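Local coordinates for regulatory protein, TetR family (Rhodobacter sphaeroides 2.4.1, PDB 3BRU), which represses transcription of its own operon, probably by binding two operator sequences in the promoter, at residues Ala147-Gly150 / Val151-Trp155; Gly134-Met137 / Gly138-Asp142; Tyr85-Tyr88 / Phe89-Leu93. All coordinates share one frame; numbering follows the deposited sequence.

In the fold
All three contacts are local to one chain. Interaction 1, partly buried on helix 143-167, packs against helices 74-97 and 129-135; interaction 2, also partly buried, connects helix 129-135 to helix 143-167 and touches interaction 1 through L148. Both reach the second subunit. Interaction 3, a surface contact on helix 74-97, does not, but its Y85, F89 and L93 meet W155 of interaction 1, with F89 CD2 3.3 Å from W155 NE1. Helical i to i+4 bonds run through interactions 1 and 3, the latter adding aromatic packing, whereas interaction 2 combines i to i+3 turn bonds with a selenomethionine. Nearest atoms of interactions 2 and 3 are about 10 Å apart.

Interaction 1: Ala147-Gly150 / Val151-Trp155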
loop_
_atom_site.group_PDB
_atom_site.type_symbol
_atom_site.label_atom_id
_atom_site.label_comp_id
_atom_site.label_asym_id
_atom_site.label_seq_id
_atom_site.Cartn_x
_atom_site.Cartn_y
_atom_site.Cartn_z
ATOM N N ALA A 147 -6.034 -9.178 -13.168
ATOM C CA ALA A 147 -6.779 -9.920 -12.170
ATOM C C ALA A 147 -6.871 -9.072 -10.902
ATOM O O ALA A 147 -7.957 -8.917 -10.345
ATOM C CB ALA A 147 -6.142 -11.248 -11.900
ATOM N N LEU A 148 -5.747 -8.474 -10.477
ATOM C CA LEU A 148 -5.754 -7.627 -9.272
ATOM C C LEU A 148 -6.603 -6.365 -9.456
ATOM O O LEU A 148 -7.390 -6.010 -8.572
ATOM C CB LEU A 148 -4.351 -7.265 -8.818
ATOM C CG LEU A 148 -3.445 -8.395 -8.327
ATOM C CD1 LEU A 148 -2.013 -7.803 -8.322
ATOM C CD2 LEU A 148 -3.927 -8.984 -6.909
ATOM N N ILE A 149 -6.448 -5.701 -10.594
ATOM C CA ILE A 149 -7.206 -4.491 -10.886
ATOM C C ILE A 149 -8.721 -4.806 -10.945
ATOM O O ILE A 149 -9.557 -4.005 -10.490
ATOM C CB ILE A 149 -6.704 -3.793 -12.190
ATOM C CG1 ILE A 149 -5.255 -3.319 -12.026
ATOM C CG2 ILE A 149 -7.559 -2.562 -12.515
ATOM C CD1 ILE A 149 -4.630 -2.684 -13.319
ATOM N N GLY A 150 -9.066 -5.961 -11.501
ATOM C CA GLY A 150 -10.453 -6.399 -11.614
ATOM C C GLY A 150 -11.149 -6.465 -10.268
ATOM O O GLY A 150 -12.285 -5.981 -10.124
ATOM N N VAL A 151 -10.485 -7.055 -9.274
ATOM C CA VAL A 151 -11.056 -7.211 -7.931
ATOM C C VAL A 151 -11.310 -5.829 -7.258
ATOM O O VAL A 151 -12.391 -5.572 -6.712
ATOM C CB VAL A 151 -10.118 -8.064 -7.063
ATOM C CG1 VAL A 151 -10.593 -8.146 -5.657
ATOM C CG2 VAL A 151 -9.942 -9.491 -7.663
ATOM N N LEU A 152 -10.311 -4.951 -7.321
ATOM C CA LEU A 152 -10.384 -3.596 -6.784
ATOM C C LEU A 152 -11.511 -2.759 -7.405
ATOM O O LEU A 152 -12.223 -2.031 -6.717
ATOM C CB LEU A 152 -9.031 -2.895 -7.005
ATOM C CG LEU A 152 -7.857 -3.317 -6.080
ATOM C CD1 LEU A 152 -6.462 -2.844 -6.617
ATOM C CD2 LEU A 152 -8.069 -2.845 -4.651
ATOM N N GLU A 153 -11.643 -2.840 -8.721
ATOM C CA GLU A 153 -12.714 -2.170 -9.414
ATOM C C GLU A 153 -14.071 -2.713 -9.009
ATOM O O GLU A 153 -15.018 -1.942 -8.932
ATOM C CB GLU A 153 -12.492 -2.207 -10.914
ATOM C CG GLU A 153 -11.547 -1.080 -11.335
ATOM C CD GLU A 153 -10.959 -1.293 -12.724
ATOM O OE1 GLU A 153 -11.324 -2.316 -13.367
ATOM O OE2 GLU A 153 -10.123 -0.457 -13.166
ATOM N N THR A 154 -14.174 -4.002 -8.713
ATOM C CA THR A 154 -15.420 -4.536 -8.171
ATOM C C THR A 154 -15.775 -3.898 -6.840
ATOM O O THR A 154 -16.917 -3.460 -6.635
ATOM C CB THR A 154 -15.378 -6.089 -8.012
ATOM O OG1 THR A 154 -15.211 -6.662 -9.311
ATOM C CG2 THR A 154 -16.697 -6.659 -7.376
ATOM N N TRP A 155 -14.797 -3.849 -5.936
ATOM C CA TRP A 155 -14.986 -3.238 -4.646
ATOM C C TRP A 155 -15.422 -1.775 -4.769
ATOM O O TRP A 155 -16.342 -1.324 -4.040
ATOM C CB TRP A 155 -13.723 -3.363 -3.838
ATOM C CG TRP A 155 -13.331 -4.784 -3.514
ATOM C CD1 TRP A 155 -14.109 -5.925 -3.628
ATOM C CD2 TRP A 155 -12.073 -5.215 -2.986
ATOM N NE1 TRP A 155 -13.391 -7.032 -3.221
ATOM C CE2 TRP A 155 -12.146 -6.627 -2.816
ATOM C CE3 TRP A 155 -10.879 -4.543 -2.635
ATOM C CZ2 TRP A 155 -11.065 -7.379 -2.329
ATOM C CZ3 TRP A 155 -9.804 -5.292 -2.137
ATOM C CH2 TRP A 155 -9.907 -6.693 -1.988
#
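V151 and L152 stand one turn beyond A147 and L148 on a single alpha-helix, 143-167, within the tetracycline-repressor-like C-terminal region, and their side chains pack down on the carbonyl groups of that preceding turn. The tightness here is in the side chains. V151 CG2 comes within 3.4 Å of A147 O, while L152 lays its CG against L148 O at 3.7 Å. V151 has CG1 anti to its backbone N (chi1 175°), which carries that methyl over one face of the W155 ring, 3.4 Å above the plane and displaced toward the rim. I82 of helix 74-97 and V130 of helix 129-135 continue the packing around V151, and L148 and L152 also reach L198 and R195 of the second subunit. The backbone bonds of this turn, V151 N to A147 O and L152 N to L148 O, are by contrast weak.

The looser, partly exposed side is carried by I149 and E153, which run side by side, with I149 also packing on E199 of the second subunit. E153 N makes a firmer bond to I149 O, at 3.0 Å with an N-H...O angle of 165°. The extended glutamate chain keeps close to the isoleucine, its OE2 3.4 Å from I149 CG2 in a van der Waals approach.

Next round the helix, G150 and T154 form a doubled grip. T154 OG1, set beside its own backbone N by a chi1 of -62°, donates to G150 O at 3.1 Å, and T154 N reaches the same oxygen, also at 3.1 Å, from the opposite face of the carbonyl plane.

Interaction 2: Gly134-Met137 / Gly138-Asp142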
loop_
_atom_site.group_PDB
_atom_site.type_symbol
_atom_site.label_atom_id
_atom_site.label_comp_id
_atom_site.label_asym_id
_atom_site.label_seq_id
_atom_site.Cartn_x
_atom_site.Cartn_y
_atom_site.Cartn_z
ATOM N N GLY A 134 -0.597 -6.398 -5.101
ATOM C CA GLY A 134 -0.582 -5.140 -5.857
ATOM C C GLY A 134 0.714 -4.354 -5.720
ATOM O O GLY A 134 1.299 -3.897 -6.711
ATOM N N GLN A 135 1.152 -4.191 -4.482
ATOM C CA GLN A 135 2.443 -3.601 -4.185
ATOM C C GLN A 135 3.650 -4.324 -4.801
ATOM O O GLN A 135 4.615 -3.663 -5.180
ATOM C CB GLN A 135 2.637 -3.461 -2.673
ATOM C CG GLN A 135 3.759 -2.512 -2.294
ATOM C CD GLN A 135 3.432 -1.030 -2.548
ATOM O OE1 GLN A 135 3.193 -0.624 -3.686
ATOM N NE2 GLN A 135 3.485 -0.210 -1.486
ATOM N N GLU A 136 3.628 -5.654 -4.892
ATOM C CA GLU A 136 4.768 -6.343 -5.516
ATOM C C GLU A 136 4.618 -6.664 -7.011
ATOM O O GLU A 136 5.329 -7.513 -7.547
ATOM C CB GLU A 136 5.174 -7.589 -4.720
ATOM C CG GLU A 136 4.141 -8.683 -4.682
ATOM C CD GLU A 136 4.376 -9.663 -3.509
ATOM O OE1 GLU A 136 3.347 -9.991 -2.832
ATOM O OE2 GLU A 136 5.569 -10.080 -3.269
HETATM N N MSE A 137 3.701 -5.971 -7.677
HETATM C CA MSE A 137 3.415 -6.172 -9.086
HETATM C C MSE A 137 4.677 -6.266 -9.990
HETATM O O MSE A 137 4.686 -7.056 -10.925
HETATM C CB MSE A 137 2.440 -5.093 -9.577
HETATM C CG MSE A 137 1.877 -5.336 -10.995
HETATM SE SE MSE A 137 0.890 -7.011 -11.276
HETATM C CE MSE A 137 1.932 -7.839 -12.771
ATOM N N GLY A 138 5.737 -5.495 -9.715
ATOM C CA GLY A 138 6.955 -5.580 -10.520
ATOM C C GLY A 138 7.576 -6.985 -10.560
ATOM O O GLY A 138 8.299 -7.318 -11.515
ATOM N N ALA A 139 7.303 -7.819 -9.545
ATOM C CA ALA A 139 7.902 -9.157 -9.483
ATOM C C ALA A 139 6.924 -10.287 -9.871
ATOM O O ALA A 139 7.275 -11.474 -9.782
ATOM C CB ALA A 139 8.523 -9.410 -8.105
ATOM N N LEU A 140 5.723 -9.910 -10.321
ATOM C CA LEU A 140 4.655 -10.853 -10.628
ATOM C C LEU A 140 4.529 -11.107 -12.119
ATOM O O LEU A 140 4.836 -10.232 -12.910
ATOM C CB LEU A 140 3.306 -10.337 -10.085
ATOM C CG LEU A 140 3.212 -10.231 -8.557
ATOM C CD1 LEU A 140 1.785 -9.823 -8.177
ATOM C CD2 LEU A 140 3.667 -11.521 -7.791
ATOM N N PRO A 141 4.038 -12.304 -12.499
ATOM C CA PRO A 141 3.681 -12.629 -13.904
ATOM C C PRO A 141 2.673 -11.603 -14.413
ATOM O O PRO A 141 1.818 -11.181 -13.634
ATOM C CB PRO A 141 2.984 -13.996 -13.785
ATOM C CG PRO A 141 3.469 -14.581 -12.489
ATOM C CD PRO A 141 3.738 -13.420 -11.571
ATOM N N ASP A 142 2.732 -11.181 -15.672
ATOM C CA ASP A 142 1.814 -10.084 -16.059
ATOM C C ASP A 142 0.291 -10.350 -16.061
ATOM O O ASP A 142 -0.478 -9.399 -16.001
ATOM C CB ASP A 142 2.298 -9.255 -17.255
ATOM C CG ASP A 142 2.950 -7.887 -16.800
ATOM O OD1 ASP A 142 4.151 -7.877 -16.385
ATOM O OD2 ASP A 142 2.260 -6.818 -16.852
#
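G138 follows M137 into a short 3-10 segment just after helix 129-135, in a turn closed between E136 and A139. At A139 the first i to i+3 hydrogen bond between the two segments forms: A139 N donates to E136 O at 2.8 Å with an N-H...O angle of 162°. L140 N repeats the pattern one residue on, bonding to M137 O at 3.1 Å, although this donor stands well above the carbonyl plane and does not use a lone pair. By their backbone torsions these are two overlapping turns, a 3-10 (type III) turn over E136-A139 and a type I turn over M137-L140, which begin the link to helix 143-167. The side chain of L140 turns back over them, with CG 3.6 Å from E136 O and CB 3.9 Å from M137 CE.

P141 meets the end of the selenomethionine M137 through its carbonyl: M137 CE is 3.5 Å from P141 O and 3.8 Å from L140 O. M137 leaves with CG opposite its amide nitrogen (chi1 -170°), and bends at chi2 and chi3 then bring CE to this backbone. D142 comes last, its CG 4.2 Å from M137 CE, and its OD2 is salt-bridged to R145 NE.

The connection thus bridges helices 129-135 and 143-167. E136 ties it to the chain after helix 31-45, hydrogen bonding to Y48 N and S49 OG, and on the dimer side M137 packs on L198 of the second subunit, on that subunit's helix 178-199.

Interaction 3: Tyr85-Tyr88 / Phe89-Leu93; sequences YDTY and FARLL
F89 N donates to Y85 O at 2.9 Å with an N-H...O angle of 160°, the shortest of an alpha-helical i to i+4 series on helix 74-97, the long helix that in TetR-family repressors connects the helix-turn-helix domain to the C-terminal domain. A90 N to D86 O follows at 3.1 Å. The next amide is held less firmly: R91 N to T87 O is a weak bond of 3.5 Å, and R91 N also has a weak i to i+3 bond to Y88 O. One donor is thus shared between two carbonyls, and Y88 O is itself a shared acceptor, taking a second weak bond from L92 N; both are consistent with a slight loosening of this turn. A90 O is bonded outside the contact, by R158 NH1 of helix 143-167.

Packing outward from this backbone divides between two sides of the helix. On the inner one, Y85 and F89 lie alongside each other and point the same way. Similar chi1 and chi2 in both residues leave the ring planes 20° from parallel. The rings are slid apart, with centroids 5.6 Å apart, so overlap is slight; the closest approach is Y85 OH to F89 CD1 at 3.7 Å. L92 CD2 sits 3.5 Å above one face of the F89 ring, displaced toward its rim. W155 of helix 143-167 and F111 of helix 104-120 extend this aromatic cluster.

The outer side is exposed and looser. R91 runs out extended from CG to NE beside both T87 and Y88, its guanidinium plane 38° from the tyrosine ring. T87 CG2 approaches R91 NH2 at 3.9 Å, and R91 NH2 meets the tyrosine ring at its edge, in plane, 3.6 Å from Y88 CD1.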
loop_
_atom_site.group_PDB
_atom_site.type_symbol
_atom_site.label_atom_id
_atom_site.label_comp_id
_atom_site.label_asym_id
_atom_site.label_seq_id
_atom_site.Cartn_x
_atom_site.Cartn_y
_atom_site.Cartn_z
ATOM N N TYR A 85 -10.082 -15.313 -2.835
ATOM C CA TYR A 85 -10.138 -14.117 -2.011
ATOM C C TYR A 85 -11.253 -13.181 -2.495
ATOM O O TYR A 85 -12.025 -12.667 -1.702
ATOM C CB TYR A 85 -8.784 -13.416 -2.009
ATOM C CG TYR A 85 -8.686 -12.312 -0.986
ATOM C CD1 TYR A 85 -8.334 -12.592 0.342
ATOM C CD2 TYR A 85 -8.971 -10.997 -1.332
ATOM C CE1 TYR A 85 -8.230 -11.575 1.296
ATOM C CE2 TYR A 85 -8.895 -9.972 -0.391
ATOM C CZ TYR A 85 -8.528 -10.266 0.915
ATOM O OH TYR A 85 -8.482 -9.252 1.835
ATOM N N ASP A 86 -11.366 -12.982 -3.799
ATOM C CA ASP A 86 -12.522 -12.247 -4.313
ATOM C C ASP A 86 -13.880 -12.801 -3.816
ATOM O O ASP A 86 -14.786 -12.038 -3.523
ATOM C CB ASP A 86 -12.529 -12.235 -5.838
ATOM C CG ASP A 86 -13.465 -11.156 -6.415
ATOM O OD1 ASP A 86 -13.965 -10.261 -5.677
ATOM O OD2 ASP A 86 -13.681 -11.178 -7.637
ATOM N N THR A 87 -14.022 -14.118 -3.760
ATOM C CA THR A 87 -15.293 -14.747 -3.391
ATOM C C THR A 87 -15.575 -14.567 -1.911
ATOM O O THR A 87 -16.705 -14.224 -1.518
ATOM C CB THR A 87 -15.302 -16.227 -3.757
ATOM O OG1 THR A 87 -15.317 -16.321 -5.179
ATOM C CG2 THR A 87 -16.549 -16.952 -3.213
ATOM N N TYR A 88 -14.546 -14.744 -1.094
ATOM C CA TYR A 88 -14.784 -14.740 0.323
ATOM C C TYR A 88 -14.959 -13.334 0.828
ATOM O O TYR A 88 -15.825 -13.073 1.686
ATOM C CB TYR A 88 -13.754 -15.605 1.051
ATOM C CG TYR A 88 -13.829 -17.055 0.497
ATOM C CD1 TYR A 88 -15.091 -17.671 0.264
ATOM C CD2 TYR A 88 -12.666 -17.778 0.153
ATOM C CE1 TYR A 88 -15.202 -18.958 -0.267
ATOM C CE2 TYR A 88 -12.755 -19.078 -0.386
ATOM C CZ TYR A 88 -14.033 -19.662 -0.594
ATOM O OH TYR A 88 -14.149 -20.953 -1.103
ATOM N N PHE A 89 -14.202 -12.412 0.225
ATOM C CA PHE A 89 -14.306 -11.002 0.544
ATOM C C PHE A 89 -15.631 -10.389 0.137
ATOM O O PHE A 89 -16.114 -9.509 0.839
ATOM C CB PHE A 89 -13.178 -10.225 -0.138
ATOM C CG PHE A 89 -12.911 -8.908 0.495
ATOM C CD1 PHE A 89 -12.146 -8.829 1.662
ATOM C CD2 PHE A 89 -13.451 -7.729 -0.041
ATOM C CE1 PHE A 89 -11.902 -7.579 2.260
ATOM C CE2 PHE A 89 -13.213 -6.493 0.559
ATOM C CZ PHE A 89 -12.432 -6.418 1.699
ATOM N N ALA A 90 -16.186 -10.813 -1.007
ATOM C CA ALA A 90 -17.496 -10.370 -1.449
ATOM C C ALA A 90 -18.541 -10.668 -0.371
ATOM O O ALA A 90 -19.448 -9.858 -0.164
ATOM C CB ALA A 90 -17.879 -11.037 -2.737
ATOM N N ARG A 91 -18.418 -11.796 0.326
ATOM C CA ARG A 91 -19.365 -12.155 1.401
ATOM C C ARG A 91 -19.267 -11.279 2.648
ATOM O O ARG A 91 -20.247 -11.079 3.369
ATOM C CB ARG A 91 -19.250 -13.650 1.783
ATOM C CG ARG A 91 -19.698 -14.541 0.643
ATOM C CD ARG A 91 -20.281 -15.859 1.101
ATOM N NE ARG A 91 -20.603 -16.678 -0.061
ATOM C CZ ARG A 91 -19.805 -17.622 -0.567
ATOM N NH1 ARG A 91 -20.199 -18.296 -1.653
ATOM N NH2 ARG A 91 -18.626 -17.904 0.006
ATOM N N LEU A 92 -18.077 -10.774 2.922
ATOM C CA LEU A 92 -17.921 -9.869 4.021
ATOM C C LEU A 92 -18.533 -8.493 3.679
ATOM O O LEU A 92 -19.213 -7.895 4.511
ATOM C CB LEU A 92 -16.458 -9.844 4.462
ATOM C CG LEU A 92 -15.753 -8.615 5.029
ATOM C CD1 LEU A 92 -14.715 -8.984 6.098
ATOM C CD2 LEU A 92 -15.056 -7.971 3.833
ATOM N N LEU A 93 -18.329 -8.026 2.451
ATOM C CA LEU A 93 -18.994 -6.832 1.945
ATOM C C LEU A 93 -20.517 -6.974 1.900
ATOM O O LEU A 93 -21.229 -5.994 2.086
ATOM C CB LEU A 93 -18.470 -6.462 0.539
ATOM C CG LEU A 93 -17.104 -5.776 0.367
ATOM C CD1 LEU A 93 -16.781 -5.512 -1.106
ATOM C CD2 LEU A 93 -17.018 -4.473 1.154
#